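Local coordinates for protein histidine kinase (Methanosarcina mazei, PDB 3LI9) that probably acts as a membrane sensor histidine kinase, this piece being its extracellular double-Cache (PDC-fold) domain, which would pass outside signals to its own cytoplasmic kinase region, at residues Asp82-Arg87 against Gly101-Tyr106; Ser125-Leu130 against Ser152-Ile157; Lys207-Glu212 against Ser216-Glu221; Ser228-Gly233 against Met251-Val256. All coordinates share one frame; numbering follows the deposited sequence.

The four contacts fall into two pairs, one for each PDC-like half of the extracellular domain. Interactions 1 and 2 reach the same, larger antiparallel sheet; their centres are 16 Å apart and they touch where Arg-102 NH2 packs 3.1 Å from Tyr-128 OH. Interactions 3 and 4 belong to the half built on the four-stranded sheet, with centres 15 Å and nearest atoms about 7 Å apart. Interactions 1 and 3, centres 41 Å apart, lie on opposite sides of the chain's centre. Interaction 2 is beside a bound bis-tris molecule, probably from the crystallisation liquor, about 3 Å from the Ser-152 side chain; it may mark a ligand pocket.

Interaction 1 of 4, residues Asp82-Arg87 against Gly101-Tyr106; sequences DAFDGR and GRFVPY
Phe-84 and Phe-103 form a buried, oblique aromatic contact that joins the loop after strand 74-79 to the residues leading into strand 105-108, at one end of the PDC half built on the larger antiparallel sheet. The ring centroids are 4.4 Å apart with planes at 39°, a tilt that fits neither a parallel stack nor an edge-to-face pair. CD2 of Phe-103 lies over the centre of the Phe-84 ring, 3.5 Å above its plane, and comes within 3.6 Å of Phe-84 CD1. Phe-84 reaches this place because its CG swings opposite the backbone N (chi1 179°), carrying the ring over to Phe-103. Asp-85 OD2 lies in plane at the edge of that ring, while OD1 accepts from Arg-87 N at 2.9 Å, an Asx turn, and is salt-bridged to Arg-55. On helix 55-67, Arg-55 also touches both phenylalanines, and Tyr-79 meets Phe-84 edge-to-face. Cutting Phe-84 back to an alanine would probably leave Phe-103 CD2 without the ring face it sits on and take away the ring partner of Tyr-79. The aromatic junction itself is wholly apolar, which implies that shape and dispersion hold the two loops together, whereas directional polar bonds fix the turn alongside.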
# COMPACT_ATOMS: atom_id res chain seq x y z
N ASP A 82 23.39 -7.67 14.01
CA ASP A 82 24.45 -6.78 14.38
C ASP A 82 24.70 -5.59 13.44
O ASP A 82 25.67 -4.87 13.61
CB ASP A 82 25.75 -7.59 14.56
CG ASP A 82 25.81 -8.25 15.91
OD1 ASP A 82 25.22 -7.76 16.89
OD2 ASP A 82 26.44 -9.30 16.01
N ALA A 83 23.74 -5.34 12.54
CA ALA A 83 23.92 -4.31 11.44
C ALA A 83 23.66 -2.87 11.87
O ALA A 83 24.09 -1.92 11.19
CB ALA A 83 23.22 -4.69 10.12
N PHE A 84 22.94 -2.66 12.98
CA PHE A 84 22.70 -1.32 13.45
C PHE A 84 23.89 -0.79 14.24
O PHE A 84 24.31 0.36 14.04
CB PHE A 84 21.46 -1.26 14.40
CG PHE A 84 21.18 0.13 14.92
CD1 PHE A 84 20.64 1.11 14.03
CD2 PHE A 84 21.39 0.46 16.24
CE1 PHE A 84 20.42 2.40 14.48
CE2 PHE A 84 21.13 1.74 16.76
CZ PHE A 84 20.61 2.71 15.86
N ASP A 85 24.43 -1.63 15.14
CA ASP A 85 25.42 -1.17 16.11
C ASP A 85 26.41 -2.21 16.61
O ASP A 85 27.17 -1.92 17.50
CB ASP A 85 24.74 -0.48 17.30
CG ASP A 85 23.83 -1.44 18.15
OD1 ASP A 85 23.82 -2.65 17.89
OD2 ASP A 85 23.22 -0.97 19.14
N GLY A 86 26.38 -3.40 16.04
CA GLY A 86 27.27 -4.49 16.42
C GLY A 86 26.99 -5.02 17.83
O GLY A 86 27.81 -5.79 18.37
N ARG A 87 25.83 -4.66 18.42
CA ARG A 87 25.60 -4.95 19.86
C ARG A 87 24.25 -5.63 20.19
O ARG A 87 23.69 -5.40 21.24
CB ARG A 87 25.74 -3.67 20.68
CG ARG A 87 27.24 -3.12 20.71
CD ARG A 87 27.46 -2.16 21.90
NE ARG A 87 26.37 -1.21 22.09
CZ ARG A 87 25.52 -1.16 23.14
NH1 ARG A 87 25.60 -2.03 24.16
NH2 ARG A 87 24.55 -0.25 23.18
N GLY A 101 17.75 -9.78 19.91
CA GLY A 101 18.50 -8.56 20.19
C GLY A 101 18.64 -7.68 18.91
O GLY A 101 19.19 -6.58 19.00
N ARG A 102 18.15 -8.17 17.77
CA ARG A 102 18.23 -7.41 16.48
C ARG A 102 17.45 -6.10 16.66
O ARG A 102 16.46 -6.10 17.43
CB ARG A 102 17.65 -8.16 15.29
CG ARG A 102 18.57 -9.36 14.89
CD ARG A 102 18.01 -10.28 13.83
NE ARG A 102 17.73 -9.60 12.55
CZ ARG A 102 17.29 -10.22 11.50
NH1 ARG A 102 17.17 -11.56 11.59
NH2 ARG A 102 16.96 -9.56 10.37
N PHE A 103 17.90 -5.02 16.03
CA PHE A 103 17.10 -3.75 16.12
C PHE A 103 15.95 -3.82 15.15
O PHE A 103 16.12 -3.63 13.96
CB PHE A 103 18.00 -2.54 15.81
CG PHE A 103 17.44 -1.22 16.28
CD1 PHE A 103 16.77 -1.11 17.51
CD2 PHE A 103 17.57 -0.08 15.46
CE1 PHE A 103 16.30 0.09 17.94
CE2 PHE A 103 17.04 1.16 15.91
CZ PHE A 103 16.41 1.23 17.16
N VAL A 104 14.74 -4.11 15.70
CA VAL A 104 13.53 -4.34 14.89
C VAL A 104 12.32 -3.58 15.47
O VAL A 104 11.23 -4.15 15.62
CB VAL A 104 13.23 -5.86 14.71
CG1 VAL A 104 14.27 -6.51 13.69
CG2 VAL A 104 13.20 -6.58 16.07
N PRO A 105 12.50 -2.30 15.82
CA PRO A 105 11.39 -1.60 16.53
C PRO A 105 10.20 -1.29 15.59
O PRO A 105 10.39 -0.70 14.51
CB PRO A 105 12.06 -0.34 17.07
CG PRO A 105 13.17 -0.02 15.98
CD PRO A 105 13.68 -1.43 15.59
N TYR A 106 8.99 -1.64 16.04
CA TYR A 106 7.75 -1.34 15.28
C TYR A 106 6.97 -0.36 16.15
O TYR A 106 6.35 -0.76 17.15
CB TYR A 106 6.96 -2.64 15.05
CG TYR A 106 5.63 -2.42 14.35
CD1 TYR A 106 5.56 -1.68 13.21
CD2 TYR A 106 4.45 -3.01 14.84
CE1 TYR A 106 4.31 -1.49 12.50
CE2 TYR A 106 3.25 -2.82 14.17
CZ TYR A 106 3.21 -2.10 12.98
OH TYR A 106 2.03 -1.86 12.33

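Interaction 2 of 4, residues Ser125-Leu130 against Ser152-Ile157; sequences SDYYQL and SYDSPI
Asp-154 holds CG opposite its carbonyl carbon (chi1 -58°), and Tyr-127 places CG between its backbone N and carbonyl carbon (chi1 75°); these two torsions set the carboxylate against the backbone and CB of Tyr-127 while the ring leads away from the strand. The contact seats the first turn of helix 126-134 on strand 148-159, in the antiparallel sheet of a PDC, PAS-like half-domain. Its closest approach is from Tyr-127 O to Asp-154 CG, 3.1 Å. The oxygen stands above the carboxylate plane, over CG, and is 3.5 Å from each of OD1 and OD2 of Asp-154. Asp-154 OD2 also packs 3.5 Å from Tyr-127 CB. The aspartate's OD1 lies near the plane of the Tyr-127 ring, at its edge, with ring and carboxylate planes 47° apart. The polar ends find partners elsewhere: Asp-154 OD1 is hydrogen-bonded to Tyr-76 OH, and Tyr-127 OH to Val-120 O. An alanine in place of Asp-154 would probably leave Tyr-76 OH without this acceptor and open a gap under the Tyr-127 carbonyl. Two residues earlier on the strand, Ser-152 OG, whose position is less certain, appears hydrogen-bonded to Asp-170 and, weakly, to a bound bis-tris molecule; the bis-tris, probably from the crystallisation liquor, may mark a pocket beside this contact. At the start of the helix, Ser-125 O accepts from both Tyr-128 N, at 3.1 Å, and Gln-129 N, at 2.9 Å.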
# COMPACT_ATOMS: atom_id res chain seq x y z
N SER A 125 8.59 -12.61 5.83
CA SER A 125 7.58 -11.80 5.11
C SER A 125 8.14 -10.85 4.08
O SER A 125 9.20 -10.30 4.25
CB SER A 125 6.73 -10.99 6.08
OG SER A 125 6.02 -11.88 6.94
N ASP A 126 7.37 -10.61 3.02
CA ASP A 126 7.78 -9.74 1.94
C ASP A 126 8.12 -8.32 2.36
O ASP A 126 8.89 -7.69 1.69
CB ASP A 126 6.66 -9.63 0.92
CG ASP A 126 6.53 -10.88 0.09
OD1 ASP A 126 7.48 -11.71 0.08
OD2 ASP A 126 5.46 -11.00 -0.56
N TYR A 127 7.49 -7.77 3.38
CA TYR A 127 7.83 -6.38 3.68
C TYR A 127 9.34 -6.23 3.93
O TYR A 127 9.92 -5.13 3.74
CB TYR A 127 7.06 -5.89 4.91
CG TYR A 127 7.56 -6.42 6.27
CD1 TYR A 127 8.40 -5.69 7.05
CD2 TYR A 127 7.12 -7.65 6.79
CE1 TYR A 127 8.81 -6.12 8.26
CE2 TYR A 127 7.53 -8.11 8.04
CZ TYR A 127 8.39 -7.34 8.77
OH TYR A 127 8.80 -7.75 10.01
N TYR A 128 9.97 -7.31 4.41
CA TYR A 128 11.43 -7.28 4.68
C TYR A 128 12.17 -8.02 3.61
O TYR A 128 13.18 -7.54 3.14
CB TYR A 128 11.76 -7.94 6.04
CG TYR A 128 13.18 -7.76 6.55
CD1 TYR A 128 13.45 -6.90 7.61
CD2 TYR A 128 14.22 -8.53 6.07
CE1 TYR A 128 14.72 -6.75 8.14
CE2 TYR A 128 15.51 -8.38 6.56
CZ TYR A 128 15.76 -7.52 7.59
OH TYR A 128 17.03 -7.41 8.14
N GLN A 129 11.66 -9.20 3.22
CA GLN A 129 12.40 -10.05 2.27
C GLN A 129 12.42 -9.46 0.85
O GLN A 129 13.39 -9.64 0.12
CB GLN A 129 11.84 -11.48 2.23
CG GLN A 129 12.06 -12.28 3.54
CD GLN A 129 13.53 -12.39 3.91
OE1 GLN A 129 14.32 -12.80 3.11
NE2 GLN A 129 13.89 -12.03 5.14
N LEU A 130 11.39 -8.75 0.45
CA LEU A 130 11.46 -8.21 -0.93
C LEU A 130 12.52 -7.12 -1.07
O LEU A 130 13.32 -7.16 -2.01
CB LEU A 130 10.11 -7.72 -1.46
CG LEU A 130 9.06 -8.76 -1.90
CD1 LEU A 130 7.82 -8.02 -2.46
CD2 LEU A 130 9.67 -9.73 -2.94
N SER A 152 1.92 -1.62 3.36
CA SER A 152 3.21 -1.20 3.90
C SER A 152 4.15 -0.75 2.81
O SER A 152 4.22 -1.41 1.77
CB SER A 152 3.85 -2.45 4.59
OG SER A 152 4.93 -1.99 5.36
N TYR A 153 4.88 0.32 3.07
CA TYR A 153 5.92 0.80 2.15
C TYR A 153 7.26 0.50 2.83
O TYR A 153 7.45 0.87 3.98
CB TYR A 153 5.84 2.33 1.99
CG TYR A 153 4.58 2.88 1.31
CD1 TYR A 153 4.63 3.30 -0.02
CD2 TYR A 153 3.35 2.93 1.99
CE1 TYR A 153 3.50 3.81 -0.64
CE2 TYR A 153 2.19 3.40 1.35
CZ TYR A 153 2.31 3.84 0.03
OH TYR A 153 1.18 4.32 -0.61
N ASP A 154 8.21 -0.08 2.10
CA ASP A 154 9.47 -0.45 2.75
C ASP A 154 10.63 -0.07 1.85
O ASP A 154 10.59 -0.30 0.66
CB ASP A 154 9.53 -1.95 3.02
CG ASP A 154 8.37 -2.40 3.88
OD1 ASP A 154 8.50 -2.22 5.12
OD2 ASP A 154 7.29 -2.82 3.35
N SER A 155 11.67 0.47 2.46
CA SER A 155 12.89 0.85 1.67
C SER A 155 14.12 0.27 2.30
O SER A 155 14.26 0.24 3.52
CB SER A 155 13.11 2.38 1.69
OG SER A 155 12.12 3.06 0.98
N PRO A 156 15.02 -0.28 1.46
CA PRO A 156 16.22 -0.86 1.99
C PRO A 156 17.21 0.20 2.50
O PRO A 156 17.35 1.26 1.89
CB PRO A 156 16.80 -1.65 0.76
CG PRO A 156 16.31 -0.83 -0.44
CD PRO A 156 14.89 -0.42 -0.02
N ILE A 157 17.94 -0.16 3.57
CA ILE A 157 19.00 0.66 4.21
C ILE A 157 20.31 0.03 3.77
O ILE A 157 20.55 -1.16 4.06
CB ILE A 157 18.95 0.54 5.69
CG1 ILE A 157 17.58 1.12 6.20
CG2 ILE A 157 20.09 1.32 6.32
CD1 ILE A 157 17.36 0.87 7.82

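Interaction 3 of 4, residues Lys207-Glu212 against Ser216-Glu221; sequences KNWIGE and SDFDVE
Phe-218 meets Trp-209 through the far end of its ring, and tracing it outwards shows how. From CB, which leaves the backbone roughly across the line to the other segment, the chain turns so that CG lies opposite the carbonyl carbon (chi1 -75°), and this directs the ring towards the indole. CE1 of Phe-218 passes 4.0 Å from Trp-209 CH2. At the ring's tip, Phe-218 CZ is shared between two atoms of the indole's six-membered ring, 3.7 Å from Trp-209 CZ3 and 3.8 Å from Trp-209 CH2. Relative to the phenylalanine ring, CZ3 lies near the plane, so the approach is made by the Phe-218 edge. The planes stand at 89° and the centroids are 5.5 Å apart, the evidence for an offset edge-to-face pair in which Phe-218 presents its edge to the Trp-209 face. On the tryptophan side, a 3-10 turn at 207-209 carries the indole, and Glu-212 N donates to Trp-209 O at 2.9 Å. Phe-200 touches both aromatic residues, and His-203 adds an edge-to-face ring to Trp-209. Both members of the pair also touch a crystal neighbour, so packing in the crystal may influence them. The result is an offset T-shaped pair within a small aromatic cluster, folding together the long loop between strand 190-194 and helix 221-231 on the surface of the PDC half built on the four-stranded sheet.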
# COMPACT_ATOMS: atom_id res chain seq x y z
N LYS A 207 -19.05 -4.16 1.10
CA LYS A 207 -17.89 -3.96 2.00
C LYS A 207 -17.14 -5.21 2.28
O LYS A 207 -15.92 -5.16 2.54
CB LYS A 207 -18.33 -3.26 3.29
CG LYS A 207 -19.13 -1.99 3.07
CD LYS A 207 -18.33 -0.91 2.19
CE LYS A 207 -19.12 0.40 2.10
NZ LYS A 207 -18.39 1.31 1.15
N ASN A 208 -17.82 -6.36 2.26
CA ASN A 208 -17.17 -7.65 2.42
C ASN A 208 -16.18 -8.04 1.34
O ASN A 208 -15.37 -8.97 1.51
CB ASN A 208 -18.28 -8.78 2.47
CG ASN A 208 -19.12 -8.82 1.21
OD1 ASN A 208 -19.59 -7.81 0.72
ND2 ASN A 208 -19.29 -10.01 0.66
N TRP A 209 -16.23 -7.33 0.20
CA TRP A 209 -15.26 -7.57 -0.86
C TRP A 209 -13.90 -6.90 -0.58
O TRP A 209 -12.85 -7.34 -1.12
CB TRP A 209 -15.80 -7.01 -2.19
CG TRP A 209 -16.89 -7.84 -2.77
CD1 TRP A 209 -17.47 -8.97 -2.23
CD2 TRP A 209 -17.52 -7.60 -4.03
NE1 TRP A 209 -18.48 -9.42 -3.09
CE2 TRP A 209 -18.49 -8.62 -4.21
CE3 TRP A 209 -17.36 -6.64 -5.03
CZ2 TRP A 209 -19.31 -8.68 -5.35
CZ3 TRP A 209 -18.18 -6.71 -6.16
CH2 TRP A 209 -19.13 -7.74 -6.29
N ILE A 210 -13.94 -5.84 0.22
CA ILE A 210 -12.67 -5.03 0.49
C ILE A 210 -11.60 -5.92 1.12
O ILE A 210 -11.80 -6.54 2.20
CB ILE A 210 -12.96 -3.79 1.29
CG1 ILE A 210 -13.98 -2.86 0.57
CG2 ILE A 210 -11.64 -3.04 1.71
CD1 ILE A 210 -14.46 -1.69 1.41
N GLY A 211 -10.46 -6.00 0.45
CA GLY A 211 -9.35 -6.83 0.89
C GLY A 211 -9.56 -8.31 0.79
O GLY A 211 -8.70 -9.07 1.26
N GLU A 212 -10.66 -8.74 0.15
CA GLU A 212 -11.08 -10.14 0.15
C GLU A 212 -11.25 -10.71 -1.23
O GLU A 212 -10.77 -11.81 -1.51
CB GLU A 212 -12.33 -10.38 1.01
CG GLU A 212 -12.14 -10.06 2.52
CD GLU A 212 -11.08 -10.98 3.20
OE1 GLU A 212 -10.67 -11.98 2.60
OE2 GLU A 212 -10.62 -10.67 4.33
N SER A 216 -9.86 -10.77 -10.51
CA SER A 216 -9.57 -12.01 -11.24
C SER A 216 -10.52 -13.14 -10.80
O SER A 216 -10.53 -14.19 -11.43
CB SER A 216 -8.08 -12.42 -11.12
OG SER A 216 -7.77 -12.69 -9.79
N ASP A 217 -11.31 -12.93 -9.74
CA ASP A 217 -12.28 -13.92 -9.24
C ASP A 217 -13.64 -13.92 -9.96
O ASP A 217 -14.52 -14.74 -9.65
CB ASP A 217 -12.60 -13.67 -7.75
CG ASP A 217 -11.42 -13.96 -6.83
OD1 ASP A 217 -10.71 -14.95 -7.12
OD2 ASP A 217 -11.22 -13.21 -5.81
N PHE A 218 -13.86 -12.97 -10.85
CA PHE A 218 -15.14 -12.86 -11.53
C PHE A 218 -15.16 -13.78 -12.73
O PHE A 218 -14.18 -13.87 -13.48
CB PHE A 218 -15.41 -11.44 -11.98
CG PHE A 218 -15.81 -10.49 -10.83
CD1 PHE A 218 -17.06 -9.96 -10.74
CD2 PHE A 218 -14.86 -10.15 -9.88
CE1 PHE A 218 -17.41 -9.10 -9.65
CE2 PHE A 218 -15.18 -9.31 -8.82
CZ PHE A 218 -16.43 -8.80 -8.70
N ASP A 219 -16.27 -14.50 -12.91
CA ASP A 219 -16.37 -15.40 -14.07
C ASP A 219 -16.86 -14.63 -15.24
O ASP A 219 -17.94 -14.92 -15.73
CB ASP A 219 -17.43 -16.48 -13.81
CG ASP A 219 -17.08 -17.33 -12.66
OD1 ASP A 219 -15.90 -17.78 -12.59
OD2 ASP A 219 -17.98 -17.56 -11.84
N VAL A 220 -16.08 -13.66 -15.70
CA VAL A 220 -16.47 -12.76 -16.79
C VAL A 220 -15.18 -12.44 -17.52
O VAL A 220 -14.23 -11.90 -16.93
CB VAL A 220 -17.11 -11.43 -16.29
CG1 VAL A 220 -17.51 -10.49 -17.46
CG2 VAL A 220 -18.32 -11.74 -15.38
N GLU A 221 -15.12 -12.85 -18.79
CA GLU A 221 -13.93 -12.73 -19.58
C GLU A 221 -13.39 -11.28 -19.56
O GLU A 221 -12.19 -11.10 -19.35
CB GLU A 221 -14.23 -13.19 -21.06
CG GLU A 221 -13.05 -13.14 -22.05
CD GLU A 221 -12.02 -14.21 -21.71
OE1 GLU A 221 -11.89 -14.49 -20.51
OE2 GLU A 221 -11.36 -14.81 -22.62

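Interaction 4 of 4, residues Ser228-Gly233 against Met251-Val256; sequences SDIREG and MFYEPV
Tyr-253 reaches from strand 248-256 to the last turn of helix 221-231, where it packs closely on the buried Ile-230: Ile-230 CG1 is 3.9 Å from Tyr-253 CD1 and Ile-230 CD1 is 4.0 Å from Tyr-253 CB. Ile-230 is further enclosed by Ser-262 of strand 261-268 and Val-194 of strand 190-194. At the more open margin lies Asp-229, whose OD2 accepts from Tyr-253 OH at 2.6 Å, a short bond arriving on the anti side of the carboxylate and 21° out of its plane. Asp-229 CB also packs 3.5 Å from Tyr-253 CE1. The ring crosses the two helix side chains obliquely, brought there by a chi1 of 46° that folds CG back between the backbone N and the carbonyl carbon. The looser side is the partly exposed end at Gly-233 and Pro-255, where one carbonyl touches the proline ring without a hydrogen bond: Gly-233 O comes within 3.4 Å of Pro-255 CG. Positive phi at Gly-233 (68°) and its N bonded to Ile-230 O at 3.0 Å belong to the helix terminus. This is a Schellman motif ending a helix packed on an antiparallel sheet, the helix-on-sheet layering of a PDC, PAS-like domain.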
# COMPACT_ATOMS: atom_id res chain seq x y z
N SER A 228 -5.81 -8.48 -15.88
CA SER A 228 -4.45 -8.72 -16.43
C SER A 228 -3.74 -7.42 -16.79
O SER A 228 -2.55 -7.29 -16.52
CB SER A 228 -4.51 -9.55 -17.74
OG SER A 228 -4.95 -10.84 -17.42
N ASP A 229 -4.47 -6.50 -17.40
CA ASP A 229 -3.95 -5.14 -17.73
C ASP A 229 -3.53 -4.37 -16.48
O ASP A 229 -2.44 -3.80 -16.42
CB ASP A 229 -5.00 -4.33 -18.43
CG ASP A 229 -5.15 -4.73 -19.95
OD1 ASP A 229 -4.39 -5.63 -20.39
OD2 ASP A 229 -5.97 -4.10 -20.62
N ILE A 230 -4.43 -4.37 -15.48
CA ILE A 230 -4.04 -3.75 -14.18
C ILE A 230 -2.76 -4.29 -13.55
O ILE A 230 -1.95 -3.55 -12.97
CB ILE A 230 -5.29 -3.93 -13.25
CG1 ILE A 230 -6.36 -2.98 -13.72
CG2 ILE A 230 -4.91 -3.71 -11.79
CD1 ILE A 230 -7.81 -3.24 -13.14
N ARG A 231 -2.57 -5.62 -13.59
CA ARG A 231 -1.39 -6.27 -13.06
C ARG A 231 -0.11 -5.70 -13.75
O ARG A 231 0.93 -5.49 -13.05
CB ARG A 231 -1.52 -7.77 -13.30
CG ARG A 231 -0.35 -8.58 -12.84
CD ARG A 231 -0.17 -8.61 -11.36
NE ARG A 231 1.01 -9.42 -11.09
CZ ARG A 231 2.26 -8.96 -11.02
NH1 ARG A 231 2.54 -7.66 -11.09
NH2 ARG A 231 3.24 -9.82 -10.80
N GLU A 232 -0.22 -5.38 -15.02
CA GLU A 232 0.91 -4.83 -15.79
C GLU A 232 1.00 -3.29 -15.74
O GLU A 232 1.83 -2.69 -16.44
CB GLU A 232 0.80 -5.27 -17.27
CG GLU A 232 0.90 -6.78 -17.46
CD GLU A 232 0.69 -7.22 -18.92
OE1 GLU A 232 -0.41 -7.02 -19.50
OE2 GLU A 232 1.63 -7.79 -19.51
N GLY A 233 0.11 -2.64 -14.99
CA GLY A 233 0.07 -1.18 -14.96
C GLY A 233 -0.38 -0.45 -16.21
O GLY A 233 0.09 0.67 -16.48
N MSE A 251 -16.10 -0.51 -17.94
CA MSE A 251 -15.22 -0.31 -16.77
C MSE A 251 -13.97 0.37 -17.37
O MSE A 251 -13.23 -0.27 -18.17
CB MSE A 251 -15.00 -1.67 -16.15
CG MSE A 251 -13.72 -1.94 -15.52
SE MSE A 251 -13.77 -3.70 -14.64
CE MSE A 251 -15.54 -3.69 -14.19
N PHE A 252 -13.70 1.60 -16.90
CA PHE A 252 -12.51 2.33 -17.27
C PHE A 252 -11.48 2.18 -16.15
O PHE A 252 -11.85 2.37 -14.96
CB PHE A 252 -12.77 3.78 -17.43
CG PHE A 252 -13.76 4.11 -18.52
CD1 PHE A 252 -13.29 4.46 -19.78
CD2 PHE A 252 -15.12 4.16 -18.22
CE1 PHE A 252 -14.26 4.82 -20.81
CE2 PHE A 252 -16.07 4.54 -19.19
CZ PHE A 252 -15.62 4.83 -20.47
N TYR A 253 -10.29 1.72 -16.48
CA TYR A 253 -9.31 1.52 -15.38
C TYR A 253 -8.04 2.27 -15.76
O TYR A 253 -7.58 2.24 -16.92
CB TYR A 253 -9.02 0.07 -15.09
CG TYR A 253 -8.75 -0.78 -16.35
CD1 TYR A 253 -7.46 -0.96 -16.82
CD2 TYR A 253 -9.84 -1.29 -17.09
CE1 TYR A 253 -7.24 -1.74 -17.99
CE2 TYR A 253 -9.62 -2.02 -18.26
CZ TYR A 253 -8.37 -2.25 -18.70
OH TYR A 253 -8.24 -2.98 -19.90
N GLU A 254 -7.43 2.95 -14.76
CA GLU A 254 -6.20 3.73 -15.05
C GLU A 254 -5.25 3.50 -13.90
O GLU A 254 -5.64 3.45 -12.74
CB GLU A 254 -6.51 5.23 -15.19
CG GLU A 254 -7.24 5.59 -16.50
CD GLU A 254 -6.35 5.39 -17.70
OE1 GLU A 254 -5.12 5.30 -17.59
OE2 GLU A 254 -6.94 5.32 -18.78
N PRO A 255 -3.96 3.27 -14.22
CA PRO A 255 -3.01 2.88 -13.20
C PRO A 255 -2.64 3.98 -12.24
O PRO A 255 -2.52 5.15 -12.63
CB PRO A 255 -1.77 2.45 -14.00
CG PRO A 255 -1.90 3.16 -15.30
CD PRO A 255 -3.39 3.21 -15.59
N VAL A 256 -2.41 3.53 -11.02
CA VAL A 256 -1.86 4.39 -9.95
C VAL A 256 -0.40 4.11 -9.93
O VAL A 256 -0.02 3.03 -9.59
CB VAL A 256 -2.55 3.96 -8.62
CG1 VAL A 256 -1.89 4.66 -7.41
CG2 VAL A 256 -4.03 4.40 -8.71